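Local coordinates for PurR transcriptional regulator (Vibrio parahaemolyticus, PDB 3D8U), which probably acts as a DNA-binding transcription factor of the LacI/PurR family, recognising cis-regulatory regions and carrying a periplasmic-binding-protein-like domain, at residues B[183-197]-B[211-225]. Sequence-based numbering, arbitrary orientation.
Sequences NALVCSHEEIAIGAL and IAIICLEGSSMGEHA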
# COMPACT_ATOMS: atom_id res chain seq x y z
N ASN B 183 29.00 -2.99 5.90
CA ASN B 183 28.76 -1.83 6.75
C ASN B 183 27.82 -0.74 6.22
O ASN B 183 27.71 0.32 6.81
CB ASN B 183 30.08 -1.22 7.22
CG ASN B 183 30.76 -0.39 6.17
OD1 ASN B 183 30.15 0.06 5.21
ND2 ASN B 183 32.04 -0.16 6.36
N ALA B 184 27.15 -1.01 5.11
CA ALA B 184 25.95 -0.25 4.73
C ALA B 184 24.99 -1.07 3.84
O ALA B 184 25.39 -2.09 3.25
CB ALA B 184 26.32 1.06 4.06
N LEU B 185 23.75 -0.61 3.73
CA LEU B 185 22.79 -1.29 2.89
C LEU B 185 22.05 -0.37 1.95
O LEU B 185 21.62 0.72 2.37
CB LEU B 185 21.77 -1.96 3.79
CG LEU B 185 21.64 -3.47 3.89
CD1 LEU B 185 22.92 -4.15 3.58
CD2 LEU B 185 21.17 -3.79 5.31
N VAL B 186 21.87 -0.78 0.70
CA VAL B 186 20.95 -0.06 -0.19
C VAL B 186 19.72 -0.94 -0.31
O VAL B 186 19.81 -2.06 -0.76
CB VAL B 186 21.49 0.14 -1.63
CG1 VAL B 186 20.48 0.88 -2.47
CG2 VAL B 186 22.80 0.88 -1.64
N CYS B 187 18.57 -0.43 0.06
CA CYS B 187 17.36 -1.19 -0.09
C CYS B 187 16.51 -0.66 -1.22
O CYS B 187 16.24 0.57 -1.30
CB CYS B 187 16.55 -1.07 1.18
SG CYS B 187 17.42 -1.76 2.53
N SER B 188 16.03 -1.57 -2.07
CA SER B 188 15.23 -1.16 -3.19
C SER B 188 13.92 -0.48 -2.76
O SER B 188 13.38 0.36 -3.51
CB SER B 188 14.91 -2.35 -4.05
OG SER B 188 13.88 -3.10 -3.47
N HIS B 189 13.43 -0.84 -1.58
CA HIS B 189 12.07 -0.52 -1.15
C HIS B 189 12.03 -0.20 0.32
O HIS B 189 12.86 -0.67 1.10
CB HIS B 189 11.16 -1.73 -1.31
CG HIS B 189 10.66 -1.94 -2.69
ND1 HIS B 189 11.50 -2.24 -3.74
CD2 HIS B 189 9.41 -1.92 -3.20
CE1 HIS B 189 10.78 -2.38 -4.84
NE2 HIS B 189 9.51 -2.19 -4.54
N GLU B 190 11.02 0.55 0.71
CA GLU B 190 10.93 1.02 2.08
C GLU B 190 10.62 -0.08 3.08
O GLU B 190 11.15 -0.06 4.18
CB GLU B 190 9.93 2.15 2.17
CG GLU B 190 10.11 3.06 3.34
CD GLU B 190 8.90 3.90 3.53
OE1 GLU B 190 7.77 3.36 3.34
OE2 GLU B 190 9.06 5.10 3.84
N GLU B 191 9.76 -1.03 2.70
CA GLU B 191 9.52 -2.24 3.54
C GLU B 191 10.82 -2.98 3.85
O GLU B 191 11.08 -3.36 4.98
CB GLU B 191 8.55 -3.21 2.89
CG GLU B 191 7.22 -2.61 2.63
CD GLU B 191 6.89 -2.45 1.15
OE1 GLU B 191 7.68 -1.85 0.35
OE2 GLU B 191 5.79 -2.93 0.80
N ILE B 192 11.65 -3.11 2.83
CA ILE B 192 12.92 -3.77 2.95
C ILE B 192 13.82 -3.08 3.98
O ILE B 192 14.36 -3.72 4.89
CB ILE B 192 13.57 -3.84 1.59
CG1 ILE B 192 12.70 -4.71 0.69
CG2 ILE B 192 15.00 -4.32 1.68
CD1 ILE B 192 12.91 -4.57 -0.80
N ALA B 193 13.94 -1.77 3.86
CA ALA B 193 14.83 -1.01 4.69
C ALA B 193 14.33 -1.06 6.11
O ALA B 193 15.10 -0.93 7.03
CB ALA B 193 14.86 0.40 4.21
N ILE B 194 13.03 -1.23 6.29
CA ILE B 194 12.48 -1.27 7.62
C ILE B 194 12.83 -2.61 8.27
O ILE B 194 13.28 -2.67 9.44
CB ILE B 194 10.98 -1.08 7.58
CG1 ILE B 194 10.68 0.39 7.28
CG2 ILE B 194 10.36 -1.48 8.88
CD1 ILE B 194 10.77 1.32 8.49
N GLY B 195 12.65 -3.68 7.50
CA GLY B 195 13.04 -4.98 7.97
C GLY B 195 14.47 -4.85 8.46
O GLY B 195 14.78 -5.23 9.57
N ALA B 196 15.32 -4.26 7.63
CA ALA B 196 16.74 -4.21 7.89
C ALA B 196 17.01 -3.46 9.19
O ALA B 196 17.69 -3.99 10.07
CB ALA B 196 17.46 -3.59 6.73
N LEU B 197 16.44 -2.26 9.32
CA LEU B 197 16.61 -1.38 10.49
C LEU B 197 16.27 -2.11 11.77
O LEU B 197 17.07 -2.17 12.69
CB LEU B 197 15.67 -0.17 10.39
CG LEU B 197 16.18 1.19 10.87
CD1 LEU B 197 15.05 2.04 11.38
CD2 LEU B 197 17.27 1.14 11.93
N ILE B 211 26.19 -0.26 10.77
CA ILE B 211 25.63 -0.37 9.47
C ILE B 211 24.90 0.95 9.14
O ILE B 211 24.13 1.48 9.98
CB ILE B 211 24.77 -1.63 9.40
CG1 ILE B 211 25.70 -2.84 9.17
CG2 ILE B 211 23.69 -1.51 8.34
CD1 ILE B 211 25.14 -4.19 9.48
N ALA B 212 25.20 1.51 7.98
CA ALA B 212 24.43 2.63 7.47
C ALA B 212 23.33 2.12 6.55
O ALA B 212 23.50 1.10 5.91
CB ALA B 212 25.33 3.57 6.73
N ILE B 213 22.21 2.81 6.45
CA ILE B 213 21.12 2.29 5.62
C ILE B 213 20.58 3.36 4.67
O ILE B 213 20.43 4.54 5.06
CB ILE B 213 19.94 1.71 6.49
CG1 ILE B 213 20.34 0.38 7.16
CG2 ILE B 213 18.69 1.45 5.65
CD1 ILE B 213 19.37 -0.09 8.28
N ILE B 214 20.24 2.99 3.45
CA ILE B 214 19.63 3.99 2.57
C ILE B 214 18.54 3.38 1.70
O ILE B 214 18.75 2.35 1.06
CB ILE B 214 20.72 4.73 1.72
CG1 ILE B 214 20.09 5.96 1.06
CG2 ILE B 214 21.45 3.74 0.75
CD1 ILE B 214 20.86 6.55 -0.06
N CYS B 215 17.37 4.01 1.68
CA CYS B 215 16.22 3.40 1.01
C CYS B 215 16.03 4.04 -0.32
O CYS B 215 16.24 5.24 -0.46
CB CYS B 215 14.96 3.57 1.83
SG CYS B 215 13.44 3.10 0.95
N LEU B 216 15.63 3.27 -1.32
CA LEU B 216 15.60 3.81 -2.69
C LEU B 216 14.26 4.46 -3.07
O LEU B 216 14.12 5.00 -4.17
CB LEU B 216 15.93 2.69 -3.68
CG LEU B 216 17.29 2.68 -4.39
CD1 LEU B 216 18.42 3.37 -3.62
CD2 LEU B 216 17.69 1.25 -4.75
N GLU B 217 13.28 4.38 -2.16
CA GLU B 217 11.93 4.87 -2.42
C GLU B 217 11.23 5.04 -1.10
O GLU B 217 10.33 4.28 -0.76
CB GLU B 217 11.14 3.92 -3.33
CG GLU B 217 9.88 4.55 -3.91
CD GLU B 217 8.78 3.54 -4.29
OE1 GLU B 217 8.63 2.47 -3.61
OE2 GLU B 217 8.02 3.84 -5.26
N GLY B 218 11.67 6.03 -0.33
CA GLY B 218 11.09 6.31 0.99
C GLY B 218 9.79 7.09 0.95
O GLY B 218 9.43 7.72 -0.03
N SER B 219 9.07 7.02 2.05
CA SER B 219 7.87 7.78 2.25
C SER B 219 7.99 8.31 3.68
O SER B 219 8.99 8.05 4.36
CB SER B 219 6.67 6.84 2.17
OG SER B 219 6.34 6.28 3.45
N SER B 220 6.97 8.98 4.16
CA SER B 220 6.96 9.42 5.55
C SER B 220 7.13 8.25 6.50
O SER B 220 7.52 8.43 7.65
CB SER B 220 5.65 10.13 5.85
OG SER B 220 4.61 9.19 5.71
N MSE B 221 6.86 7.05 6.00
CA MSE B 221 6.94 5.84 6.82
C MSE B 221 8.32 5.70 7.38
O MSE B 221 8.50 5.59 8.58
CB MSE B 221 6.56 4.60 6.01
CG MSE B 221 7.24 3.33 6.41
SE MSE B 221 6.47 2.36 7.91
CE MSE B 221 4.62 2.13 7.28
N GLY B 222 9.30 5.76 6.48
CA GLY B 222 10.69 5.59 6.80
C GLY B 222 11.21 6.84 7.42
O GLY B 222 12.06 6.77 8.27
N GLU B 223 10.69 8.00 7.01
CA GLU B 223 11.08 9.29 7.60
C GLU B 223 10.96 9.30 9.12
O GLU B 223 11.69 10.03 9.79
CB GLU B 223 10.21 10.42 7.06
CG GLU B 223 10.60 11.76 7.63
CD GLU B 223 9.58 12.83 7.32
OE1 GLU B 223 8.55 12.45 6.73
OE2 GLU B 223 9.80 14.03 7.67
N HIS B 224 10.02 8.53 9.65
CA HIS B 224 9.74 8.59 11.05
C HIS B 224 10.03 7.28 11.74
O HIS B 224 9.40 6.96 12.75
CB HIS B 224 8.30 9.01 11.29
CG HIS B 224 8.09 10.48 11.28
ND1 HIS B 224 7.84 11.19 10.12
CD2 HIS B 224 8.10 11.39 12.28
CE1 HIS B 224 7.69 12.47 10.42
NE2 HIS B 224 7.85 12.62 11.72
N ALA B 225 10.97 6.51 11.18
CA ALA B 225 11.54 5.36 11.88
C ALA B 225 12.64 5.85 12.84
O ALA B 225 12.85 7.05 12.96
CB ALA B 225 12.10 4.43 10.88
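Ala212 N donates to Asn183 O at 3.0 Å, the first of five backbone hydrogen bonds that join strands 184-187 and 212-215 as parallel neighbours, their axes 12° apart; the last runs from Leu216 N to Cys187 O. Between them, Ala212 O receives Leu185 N, Leu185 O receives Ile214 N, and Ile214 O receives Cys187 N.

A second polar cluster lies past the strand ends. Glu190 extends toward residues 219-222, CG anti to the backbone N (chi1 -158°), and its OE2 there accepts three bonds. Ser219 N at 2.6 Å and Gly222 N at 2.7 Å both come from well above the carboxylate plane, whereas Ser219 OG, 3.0 Å from OE2, uses the syn lone pair. Glu190 thus ties the first turn of helix 190-203 to the N-cap, Ser219, and to Gly222 of the short helix 220-223. Two backbone N-H groups and a hydroxyl converging on OE2 at a helix start would probably favour the ionised carboxylate. Selenomethionine Met221 crosses this carboxylate on its CB and CG side.

Apolar contacts occupy both sheet faces. On one, Val186 and Ile214 run side by side with their CG2 methyls 4.0 Å apart, and Val186 CG1 meets both methyls of Leu216. On the other, Ile213 CD1 rests 3.8 Å from Leu197 CA, while Cys215 CB faces Ala193 CB at 4.0 Å and Cys215 SG lies against the backbone of Glu190. Ala225 CB touches Ile194 CD1 and Leu197 CD1.

This is a beta-alpha-beta unit: the 190-197 part of helix 190-203 runs at 163° to strand 212-215, the axes 8.2 Å apart at closest, over the face bearing Ile213 and Cys215. Strand 123-128 flanks strand 184-187 on its other side, helices 104-117 and 133-148 pack on the Val186 and Ile214 face, and Phe198 of the second subunit packs on Ile194, Leu197 and Ala225.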